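Local structure of Beta/gama crystallin family protein (Methanosarcina acetivorans, 3HZ2) at residues A2-I6 and F18-S22; H10-G14 and E64-V68; Y57-G61 and A71-D75; S22-G26 and Y50-G54. The protein binds calcium ions through a single beta/gamma-crystallin domain built from two Greek key motifs. All coordinates share one frame; numbering follows the deposited sequence.

Interaction 1: A2-I6 and F18-S22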
loop_
_atom_site.group_PDB
_atom_site.type_symbol
_atom_site.label_atom_id
_atom_site.label_comp_id
_atom_site.label_asym_id
_atom_site.label_seq_id
_atom_site.Cartn_x
_atom_site.Cartn_y
_atom_site.Cartn_z
ATOM N N ALA A 2 -15.128 6.683 4.846
ATOM C CA ALA A 2 -13.977 6.394 5.694
ATOM C C ALA A 2 -12.806 5.940 4.826
ATOM O O ALA A 2 -12.998 5.231 3.837
ATOM C CB ALA A 2 -14.333 5.313 6.708
ATOM N N ALA A 3 -11.597 6.353 5.196
ATOM C CA ALA A 3 -10.398 5.996 4.445
ATOM C C ALA A 3 -10.295 4.491 4.219
ATOM O O ALA A 3 -10.537 3.694 5.125
ATOM C CB ALA A 3 -9.158 6.502 5.173
ATOM N N GLU A 4 -9.938 4.104 3.000
ATOM C CA GLU A 4 -9.806 2.695 2.664
ATOM C C GLU A 4 -8.818 2.495 1.527
ATOM O O GLU A 4 -8.781 3.276 0.583
ATOM C CB GLU A 4 -11.161 2.114 2.265
ATOM C CG GLU A 4 -11.109 0.639 1.906
ATOM C CD GLU A 4 -12.469 0.082 1.544
ATOM O OE1 GLU A 4 -12.587 -1.153 1.401
ATOM O OE2 GLU A 4 -13.420 0.881 1.400
ATOM N N VAL A 5 -8.016 1.443 1.624
ATOM C CA VAL A 5 -7.036 1.154 0.587
ATOM C C VAL A 5 -6.909 -0.350 0.425
ATOM O O VAL A 5 -6.940 -1.090 1.407
ATOM C CB VAL A 5 -5.640 1.752 0.942
ATOM C CG1 VAL A 5 -5.123 1.160 2.251
ATOM C CG2 VAL A 5 -4.654 1.484 -0.187
ATOM N N ILE A 6 -6.800 -0.801 -0.822
ATOM C CA ILE A 6 -6.635 -2.219 -1.093
ATOM C C ILE A 6 -5.274 -2.403 -1.755
ATOM O O ILE A 6 -4.949 -1.734 -2.738
ATOM C CB ILE A 6 -7.737 -2.766 -2.030
ATOM C CG1 ILE A 6 -9.118 -2.335 -1.526
ATOM C CG2 ILE A 6 -7.669 -4.295 -2.060
ATOM C CD1 ILE A 6 -10.272 -2.863 -2.356
ATOM N N PHE A 18 -5.415 -7.344 0.215
ATOM C CA PHE A 18 -5.817 -7.008 1.575
ATOM C C PHE A 18 -6.550 -5.679 1.558
ATOM O O PHE A 18 -6.029 -4.680 1.065
ATOM C CB PHE A 18 -4.598 -6.894 2.493
ATOM C CG PHE A 18 -4.949 -6.637 3.932
ATOM C CD1 PHE A 18 -5.520 -7.640 4.709
ATOM C CD2 PHE A 18 -4.736 -5.386 4.503
ATOM C CE1 PHE A 18 -5.874 -7.401 6.041
ATOM C CE2 PHE A 18 -5.086 -5.135 5.831
ATOM C CZ PHE A 18 -5.658 -6.147 6.601
ATOM N N ASP A 19 -7.763 -5.674 2.099
ATOM C CA ASP A 19 -8.575 -4.464 2.153
ATOM C C ASP A 19 -8.377 -3.837 3.529
ATOM O O ASP A 19 -8.840 -4.374 4.533
ATOM C CB ASP A 19 -10.049 -4.820 1.947
ATOM C CG ASP A 19 -10.911 -3.606 1.662
ATOM O OD1 ASP A 19 -10.684 -2.553 2.287
ATOM O OD2 ASP A 19 -11.825 -3.712 0.819
ATOM N N ALA A 20 -7.692 -2.700 3.571
ATOM C CA ALA A 20 -7.417 -2.029 4.833
ATOM C C ALA A 20 -8.252 -0.777 5.085
ATOM O O ALA A 20 -8.387 0.084 4.214
ATOM C CB ALA A 20 -5.933 -1.675 4.913
ATOM N N THR A 21 -8.809 -0.690 6.288
ATOM C CA THR A 21 -9.594 0.464 6.696
ATOM C C THR A 21 -8.959 1.035 7.959
ATOM O O THR A 21 -9.454 1.999 8.544
ATOM C CB THR A 21 -11.063 0.088 6.976
ATOM O OG1 THR A 21 -11.115 -1.007 7.899
ATOM C CG2 THR A 21 -11.763 -0.299 5.682
ATOM N N SER A 22 -7.847 0.428 8.367
ATOM C CA SER A 22 -7.107 0.861 9.550
ATOM C C SER A 22 -5.615 0.756 9.255
ATOM O O SER A 22 -5.215 0.119 8.279
ATOM C CB SER A 22 -7.470 -0.006 10.762
ATOM O OG SER A 22 -7.183 -1.371 10.524
HETATM O O HOH W 1 -11.123 3.999 7.737
#
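Strands 4-6 and 18-20 run antiparallel at 167°, with Val5 and Ala20 as a hydrogen-bonded pair: Val5 N donates to Ala20 O at 2.9 Å and Ala20 N returns the bond to Val5 O at 2.8 Å. Ile6 and Asp19 form the adjoining non-hydrogen-bonded pair. On the sheet face that carries Ile6 and Asp19, the acid of Glu4 also comes to rest. Its extended chain, with CG anti to the backbone N (chi1 -180°), carries OE1 to 2.5 Å from Asp19 OD1. The carboxylate planes are turned 30° from each other. Two carboxyl groups this close would probably raise each other's proton affinity, and one of them may hold a proton. Beside them, Ile6 CD1 packs obliquely on Asp19 OD2 at 3.6 Å. This is the opening hairpin of the first Greek key motif, and strand 4-8 continues the sheet on its other side to strand 37-42. With an alanine in place of Glu4, Asp19 is likely to lose the carboxylate lying against it and become freer to turn, while Thr21 CG2 loses its contact with the CG of Glu4. The other face of the pair is apolar: Val5 CG1 meets Ala20 CB at 4.0 Å, and both residues also pack on Phe81 of strand 80-83, toward the domain core. Where the strands end, a water donates to Ala3 O and to Thr21 O, at 2.7 Å from each oxygen.

Interaction 2: H10-G14 and E64-V68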
loop_
_atom_site.group_PDB
_atom_site.type_symbol
_atom_site.label_atom_id
_atom_site.label_comp_id
_atom_site.label_asym_id
_atom_site.label_seq_id
_atom_site.Cartn_x
_atom_site.Cartn_y
_atom_site.Cartn_z
ATOM N N HIS A 10 0.315 -8.809 -6.953
ATOM C CA HIS A 10 0.869 -8.615 -8.289
ATOM C C HIS A 10 0.410 -7.319 -8.935
ATOM O O HIS A 10 -0.563 -6.701 -8.497
ATOM C CB HIS A 10 0.475 -9.774 -9.215
ATOM C CG HIS A 10 0.707 -11.134 -8.633
ATOM N ND1 HIS A 10 1.874 -11.484 -7.990
ATOM C CD2 HIS A 10 -0.071 -12.244 -8.632
ATOM C CE1 HIS A 10 1.806 -12.750 -7.615
ATOM N NE2 HIS A 10 0.637 -13.234 -7.994
ATOM N N VAL A 11 1.112 -6.913 -9.991
ATOM C CA VAL A 11 0.729 -5.712 -10.712
ATOM C C VAL A 11 -0.640 -6.007 -11.316
ATOM O O VAL A 11 -1.040 -7.170 -11.430
ATOM C CB VAL A 11 1.727 -5.367 -11.845
ATOM C CG1 VAL A 11 3.079 -4.991 -11.248
ATOM C CG2 VAL A 11 1.860 -6.538 -12.801
ATOM N N ASN A 12 -1.347 -4.956 -11.706
ATOM C CA ASN A 12 -2.685 -5.085 -12.265
ATOM C C ASN A 12 -3.666 -5.754 -11.313
ATOM O O ASN A 12 -4.572 -6.480 -11.725
ATOM C CB ASN A 12 -2.659 -5.807 -13.615
ATOM C CG ASN A 12 -2.697 -4.835 -14.780
ATOM O OD1 ASN A 12 -3.001 -3.655 -14.597
ATOM N ND2 ASN A 12 -2.403 -5.320 -15.980
ATOM N N PHE A 13 -3.456 -5.504 -10.025
ATOM C CA PHE A 13 -4.328 -5.990 -8.969
ATOM C C PHE A 13 -4.502 -7.503 -8.861
ATOM O O PHE A 13 -5.594 -7.985 -8.554
ATOM C CB PHE A 13 -5.688 -5.305 -9.129
ATOM C CG PHE A 13 -5.580 -3.860 -9.536
ATOM C CD1 PHE A 13 -6.011 -3.442 -10.792
ATOM C CD2 PHE A 13 -4.995 -2.926 -8.681
ATOM C CE1 PHE A 13 -5.862 -2.117 -11.196
ATOM C CE2 PHE A 13 -4.840 -1.597 -9.072
ATOM C CZ PHE A 13 -5.274 -1.190 -10.335
ATOM N N GLY A 14 -3.421 -8.245 -9.081
ATOM C CA GLY A 14 -3.492 -9.693 -8.999
ATOM C C GLY A 14 -2.921 -10.262 -7.715
ATOM O O GLY A 14 -2.367 -9.530 -6.889
ATOM N N GLU A 64 -6.086 4.775 -8.586
ATOM C CA GLU A 64 -5.590 3.418 -8.745
ATOM C C GLU A 64 -4.202 3.402 -9.350
ATOM O O GLU A 64 -3.873 4.208 -10.224
ATOM C CB GLU A 64 -6.575 2.591 -9.577
ATOM C CG GLU A 64 -7.887 2.392 -8.839
ATOM C CD GLU A 64 -8.803 1.382 -9.487
ATOM O OE1 GLU A 64 -8.365 0.682 -10.427
ATOM O OE2 GLU A 64 -9.965 1.290 -9.042
ATOM N N TYR A 65 -3.383 2.478 -8.864
ATOM C CA TYR A 65 -2.009 2.357 -9.315
ATOM C C TYR A 65 -1.749 0.915 -9.716
ATOM O O TYR A 65 -1.409 0.090 -8.877
ATOM C CB TYR A 65 -1.077 2.785 -8.178
ATOM C CG TYR A 65 -1.500 4.093 -7.537
ATOM C CD1 TYR A 65 -2.492 4.130 -6.553
ATOM C CD2 TYR A 65 -0.950 5.304 -7.958
ATOM C CE1 TYR A 65 -2.924 5.344 -6.007
ATOM C CE2 TYR A 65 -1.377 6.518 -7.422
ATOM C CZ TYR A 65 -2.364 6.531 -6.448
ATOM O OH TYR A 65 -2.796 7.733 -5.938
ATOM N N SER A 66 -1.921 0.624 -11.004
ATOM C CA SER A 66 -1.729 -0.727 -11.524
ATOM C C SER A 66 -0.325 -1.255 -11.260
ATOM O O SER A 66 -0.088 -2.461 -11.290
ATOM C CB SER A 66 -2.030 -0.757 -13.023
ATOM O OG SER A 66 -1.218 0.168 -13.722
ATOM N N SER A 67 0.603 -0.337 -11.016
ATOM C CA SER A 67 1.989 -0.673 -10.708
ATOM C C SER A 67 2.471 0.344 -9.675
ATOM O O SER A 67 2.392 1.545 -9.913
ATOM C CB SER A 67 2.861 -0.577 -11.958
ATOM O OG SER A 67 4.232 -0.680 -11.615
ATOM N N VAL A 68 2.963 -0.124 -8.533
ATOM C CA VAL A 68 3.432 0.800 -7.500
ATOM C C VAL A 68 4.529 1.724 -8.018
ATOM O O VAL A 68 4.671 2.854 -7.559
ATOM C CB VAL A 68 3.961 0.049 -6.254
ATOM C CG1 VAL A 68 2.803 -0.608 -5.516
ATOM C CG2 VAL A 68 4.983 -0.993 -6.661
#
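Ser66 O receives the N-H of Asn12 in a bond of 2.8 Å between Asn12 N and that oxygen, almost straight at 173° and directed at a lone pair in the carbonyl plane. The same oxygen lies against the backbone and side chain of Val11, with Val11 CB 3.5 Å from Ser66 O. Asn12 and Ser66 touch a second time, Asn12 OD1 standing 3.4 Å from Ser66 CB. Asn12 and Phe13 both have positive phi, and the backbone of His10 bonds to that of Gly14, so the chain doubles back tightly; this is the folded hairpin turn that beta/gamma-crystallin Greek keys carry between their first two strands. The turn, with Phe13 CG anti to the carbonyl carbon (chi1 -39°), brings the far end of the ring up against 64-68. Its CZ reaches Ser66 CA at 3.8 Å and Glu64 OE1 at 3.6 Å, while CE2 lies 3.8 Å from Tyr65 O. The Glu64 carboxylate is turned 80° from the ring plane. Tyr8 meets the same ring edge-to-face and Lys39 makes a cation-pi contact with it. Replacing Phe13 by an alanine would probably open a gap beside Ser66 and Glu64 and leave Tyr8 and Lys39 without their aromatic partner. Val11 also touches Ser36, a calcium ligand, and its side chain is about 6 Å from a bound calcium ion. The contact thus ties the connection between strands 4-8 and 17-20 to the end of strand 63-65, which is an outermost strand of the same sheet and pairs with strand 37-42.

Interaction 3: Y57-G61 and A71-D75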
loop_
_atom_site.group_PDB
_atom_site.type_symbol
_atom_site.label_atom_id
_atom_site.label_comp_id
_atom_site.label_asym_id
_atom_site.label_seq_id
_atom_site.Cartn_x
_atom_site.Cartn_y
_atom_site.Cartn_z
ATOM N N TYR A 57 9.246 6.941 2.655
ATOM C CA TYR A 57 7.806 6.804 2.481
ATOM C C TYR A 57 7.280 7.528 1.252
ATOM O O TYR A 57 7.948 8.401 0.688
ATOM C CB TYR A 57 7.078 7.308 3.729
ATOM C CG TYR A 57 7.384 8.750 4.080
ATOM C CD1 TYR A 57 6.578 9.793 3.614
ATOM C CD2 TYR A 57 8.483 9.071 4.876
ATOM C CE1 TYR A 57 6.860 11.123 3.941
ATOM C CE2 TYR A 57 8.777 10.394 5.205
ATOM C CZ TYR A 57 7.962 11.412 4.738
ATOM O OH TYR A 57 8.235 12.713 5.093
ATOM N N TRP A 58 6.068 7.152 0.852
ATOM C CA TRP A 58 5.398 7.726 -0.310
ATOM C C TRP A 58 3.925 7.919 0.041
ATOM O O TRP A 58 3.291 7.016 0.588
ATOM C CB TRP A 58 5.532 6.772 -1.500
ATOM C CG TRP A 58 6.957 6.508 -1.890
ATOM C CD1 TRP A 58 7.710 7.226 -2.772
ATOM C CD2 TRP A 58 7.817 5.485 -1.369
ATOM N NE1 TRP A 58 8.985 6.718 -2.832
ATOM C CE2 TRP A 58 9.079 5.648 -1.982
ATOM C CE3 TRP A 58 7.644 4.449 -0.442
ATOM C CZ2 TRP A 58 10.167 4.811 -1.700
ATOM C CZ3 TRP A 58 8.725 3.615 -0.159
ATOM C CH2 TRP A 58 9.971 3.804 -0.789
ATOM N N ASP A 59 3.383 9.093 -0.270
ATOM C CA ASP A 59 1.985 9.386 0.030
ATOM C C ASP A 59 1.115 9.298 -1.215
ATOM O O ASP A 59 1.367 9.978 -2.208
ATOM C CB ASP A 59 1.851 10.774 0.656
ATOM C CG ASP A 59 2.610 10.901 1.967
ATOM O OD1 ASP A 59 2.796 9.875 2.655
ATOM O OD2 ASP A 59 3.006 12.032 2.316
ATOM N N LEU A 60 0.087 8.458 -1.153
ATOM C CA LEU A 60 -0.813 8.271 -2.281
ATOM C C LEU A 60 -2.244 8.674 -1.962
ATOM O O LEU A 60 -2.817 8.237 -0.966
ATOM C CB LEU A 60 -0.798 6.806 -2.731
ATOM C CG LEU A 60 0.555 6.184 -3.077
ATOM C CD1 LEU A 60 0.339 4.750 -3.545
ATOM C CD2 LEU A 60 1.246 6.997 -4.157
ATOM N N GLY A 61 -2.813 9.510 -2.823
ATOM C CA GLY A 61 -4.182 9.946 -2.639
ATOM C C GLY A 61 -5.133 9.052 -3.417
ATOM O O GLY A 61 -4.695 8.108 -4.084
ATOM N N ALA A 71 3.785 5.057 -8.868
ATOM C CA ALA A 71 3.633 5.927 -7.710
ATOM C C ALA A 71 5.011 6.226 -7.126
ATOM O O ALA A 71 5.126 6.764 -6.023
ATOM C CB ALA A 71 2.756 5.255 -6.665
ATOM N N GLY A 72 6.050 5.866 -7.874
ATOM C CA GLY A 72 7.414 6.106 -7.430
ATOM C C GLY A 72 7.897 5.150 -6.354
ATOM O O GLY A 72 8.966 5.341 -5.779
ATOM N N ILE A 73 7.118 4.108 -6.093
ATOM C CA ILE A 73 7.465 3.127 -5.071
ATOM C C ILE A 73 8.154 1.902 -5.669
ATOM O O ILE A 73 7.681 1.332 -6.648
ATOM C CB ILE A 73 6.197 2.648 -4.330
ATOM C CG1 ILE A 73 5.455 3.849 -3.746
ATOM C CG2 ILE A 73 6.571 1.655 -3.237
ATOM C CD1 ILE A 73 4.077 3.507 -3.196
ATOM N N PRO A 74 9.289 1.484 -5.087
ATOM C CA PRO A 74 9.981 0.306 -5.618
ATOM C C PRO A 74 9.100 -0.930 -5.430
ATOM O O PRO A 74 8.389 -1.049 -4.432
ATOM C CB PRO A 74 11.269 0.256 -4.793
ATOM C CG PRO A 74 10.894 0.950 -3.508
ATOM C CD PRO A 74 10.045 2.096 -3.980
ATOM N N ASP A 75 9.141 -1.845 -6.387
ATOM C CA ASP A 75 8.312 -3.043 -6.310
ATOM C C ASP A 75 8.723 -3.972 -5.168
ATOM O O ASP A 75 9.901 -4.064 -4.828
ATOM C CB ASP A 75 8.361 -3.789 -7.647
ATOM C CG ASP A 75 7.303 -4.866 -7.748
ATOM O OD1 ASP A 75 6.196 -4.654 -7.211
ATOM O OD2 ASP A 75 7.572 -5.912 -8.373
HETATM O O HOH W 2 11.246 6.320 -4.097
#
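Trp58 lays one face of its indole against Ile73 within the second Greek key motif, where edge strand 56-60 is covered by the connection between strands 63-65 and 80-83. Ile73 CG1 sits 3.4 Å above the ring plane, displaced toward the rim, and its closest ring atom is Trp58 CG at 3.6 Å. The indole is carried there with CG anti to the carbonyl carbon (chi1 -60°) and is turned nearly square to the CA-CB-CG plane (chi2 -89°). Pro74 meets the six-membered end of the ring obliquely, Pro74 CD being 3.5 Å from Trp58 CZ2. Gly72, whose phi is positive, brings its carbonyl carbon over the face that Ile73 covers. Two residues on, Leu60 points to the same side of the strand. It reaches toward Ile73 tip to tip, with CD1 of Leu60 4.0 Å from CD1 of Ile73, and its CD2 packs tightly on Ala71 CB at 3.4 Å. Leu60 is buried against Phe47 and Tyr65, and Ile73 against Val68 and Ile78. The calcium site of Asp33, Glu49, Ser77 and Ser79 is near: Pro74 O is hydrogen-bonded to Ser77 OG, and the side chains of Trp58 and Glu49 are about 4 Å apart. The indole N-H bypasses Gly72 O, for which its angle is poor, and donates in the ring plane to a water 2.6 Å from Trp58 NE1; that water donates in turn to Gly72 O at 3.0 Å.

Interaction 4: S22-G26 and Y50-G54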
loop_
_atom_site.group_PDB
_atom_site.type_symbol
_atom_site.label_atom_id
_atom_site.label_comp_id
_atom_site.label_asym_id
_atom_site.label_seq_id
_atom_site.Cartn_x
_atom_site.Cartn_y
_atom_site.Cartn_z
ATOM N N SER A 22 -7.847 0.428 8.367
ATOM C CA SER A 22 -7.107 0.861 9.550
ATOM C C SER A 22 -5.615 0.756 9.255
ATOM O O SER A 22 -5.215 0.119 8.279
ATOM C CB SER A 22 -7.470 -0.006 10.762
ATOM O OG SER A 22 -7.183 -1.371 10.524
ATOM N N ASP A 23 -4.793 1.376 10.096
ATOM C CA ASP A 23 -3.349 1.364 9.890
ATOM C C ASP A 23 -2.721 -0.025 9.954
ATOM O O ASP A 23 -3.153 -0.882 10.724
ATOM C CB ASP A 23 -2.683 2.313 10.888
ATOM C CG ASP A 23 -3.161 3.745 10.724
ATOM O OD1 ASP A 23 -3.816 4.043 9.695
ATOM O OD2 ASP A 23 -2.882 4.574 11.610
ATOM N N GLN A 24 -1.691 -0.235 9.134
ATOM C CA GLN A 24 -1.007 -1.523 9.047
ATOM C C GLN A 24 0.503 -1.414 9.265
ATOM O O GLN A 24 1.256 -1.165 8.323
ATOM C CB GLN A 24 -1.264 -2.140 7.669
ATOM C CG GLN A 24 -2.734 -2.360 7.341
ATOM C CD GLN A 24 -3.390 -3.351 8.273
ATOM O OE1 GLN A 24 -2.818 -4.394 8.578
ATOM N NE2 GLN A 24 -4.602 -3.040 8.721
ATOM N N PRO A 25 0.969 -1.624 10.504
ATOM C CA PRO A 25 2.406 -1.534 10.784
ATOM C C PRO A 25 3.214 -2.680 10.182
ATOM O O PRO A 25 4.443 -2.680 10.248
ATOM C CB PRO A 25 2.454 -1.518 12.309
ATOM C CG PRO A 25 1.300 -2.398 12.677
ATOM C CD PRO A 25 0.212 -1.938 11.729
ATOM N N GLY A 26 2.515 -3.648 9.595
ATOM C CA GLY A 26 3.180 -4.784 8.982
ATOM C C GLY A 26 2.793 -4.976 7.524
ATOM O O GLY A 26 3.141 -5.988 6.914
ATOM N N TYR A 50 9.840 0.172 5.553
ATOM C CA TYR A 50 10.178 -0.746 6.641
ATOM C C TYR A 50 8.975 -0.942 7.550
ATOM O O TYR A 50 8.090 -0.091 7.593
ATOM C CB TYR A 50 11.360 -0.194 7.445
ATOM C CG TYR A 50 12.640 -0.062 6.645
ATOM C CD1 TYR A 50 13.582 0.918 6.960
ATOM C CD2 TYR A 50 12.909 -0.912 5.572
ATOM C CE1 TYR A 50 14.757 1.050 6.226
ATOM C CE2 TYR A 50 14.084 -0.790 4.831
ATOM C CZ TYR A 50 15.001 0.195 5.164
ATOM O OH TYR A 50 16.157 0.327 4.430
ATOM N N ILE A 51 8.931 -2.054 8.277
ATOM C CA ILE A 51 7.800 -2.282 9.170
ATOM C C ILE A 51 7.804 -1.196 10.238
ATOM O O ILE A 51 8.799 -0.487 10.414
ATOM C CB ILE A 51 7.856 -3.666 9.864
ATOM C CG1 ILE A 51 9.107 -3.768 10.733
ATOM C CG2 ILE A 51 7.828 -4.779 8.823
ATOM C CD1 ILE A 51 9.115 -4.993 11.619
ATOM N N ASN A 52 6.688 -1.057 10.938
ATOM C CA ASN A 52 6.564 -0.054 11.986
ATOM C C ASN A 52 6.876 1.353 11.497
ATOM O O ASN A 52 7.494 2.147 12.205
ATOM C CB ASN A 52 7.469 -0.415 13.163
ATOM C CG ASN A 52 7.040 -1.695 13.841
ATOM O OD1 ASN A 52 5.860 -1.883 14.125
ATOM N ND2 ASN A 52 7.996 -2.581 14.111
ATOM N N TYR A 53 6.455 1.642 10.270
ATOM C CA TYR A 53 6.634 2.956 9.664
ATOM C C TYR A 53 8.075 3.457 9.651
ATOM O O TYR A 53 8.362 4.597 10.032
ATOM C CB TYR A 53 5.712 3.945 10.377
ATOM C CG TYR A 53 4.334 3.353 10.594
ATOM C CD1 TYR A 53 3.809 3.201 11.878
ATOM C CD2 TYR A 53 3.587 2.867 9.518
ATOM C CE1 TYR A 53 2.578 2.573 12.083
ATOM C CE2 TYR A 53 2.357 2.237 9.714
ATOM C CZ TYR A 53 1.862 2.093 10.997
ATOM O OH TYR A 53 0.660 1.452 11.205
ATOM N N GLY A 54 8.981 2.600 9.191
ATOM C CA GLY A 54 10.380 2.979 9.127
ATOM C C GLY A 54 10.859 3.214 7.706
ATOM O O GLY A 54 10.228 2.769 6.738
#
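Tyr53, with CG anti to its own carbonyl carbon (chi1 -44°) and positive phi at both Asn52 and itself, sends its ring alongside Pro25, the two side chains pointing the same way. Pro25 CB lies 3.9 Å from Tyr53 CZ in an apolar contact. The hydroxyl end passes by the tertiary amide nitrogen of Pro25: Tyr53 OH is 3.2 Å from Pro25 N, which has no hydrogen to offer, and 3.5 Å from Pro25 CD. Asp23 CB, at 3.5 Å from Tyr53 OH, flanks the same oxygen. A single direct hydrogen bond crosses the contact, from Asn52 N to Pro25 O at 2.9 Å. It is nearly straight (175°) and uses a lone pair in the carbonyl plane, and Ile51 CB packs against the same oxygen at 3.6 Å. Within 22-26, Gln24 NE2 folds back to Ser22 O over 3.2 Å, approaching from above the carbonyl plane. The 50-54 turn closes on itself through Tyr50 N to Gly54 O, as expected of the folded hairpin in a crystallin Greek key, and Ser80 OG is hydrogen-bonded to both Tyr50 O and Tyr53 N. Arg82 makes a cation-pi contact with the Tyr53 ring, while Asp23 OD1 is bonded to Gln83 N. Both segments are held to strand 80-83, at the edge of the three-stranded sheet, where the loop after strand 17-20 meets the turn between strands 45-48 and 56-60.

How the interactions relate
Interactions 2 and 4 are surface counterparts: in each, the folded hairpin of one Greek key meets a segment of the other, through one nearly straight N-H to carbonyl bond and an aromatic ring. They lie on opposite sides of the chain's centre. Interactions 1 and 3 are partly buried, each within one motif, yet differ in chemistry: paired strands with facing acids in the first, apolar packing without a direct hydrogen bond in the third. Ser22 belongs to both 1 and 4, where Phe18 also packs on Gln24. Interactions 2 and 3 adjoin through Tyr65 against Leu60 and Ala71, and 1 and 2 reach the same four-stranded sheet.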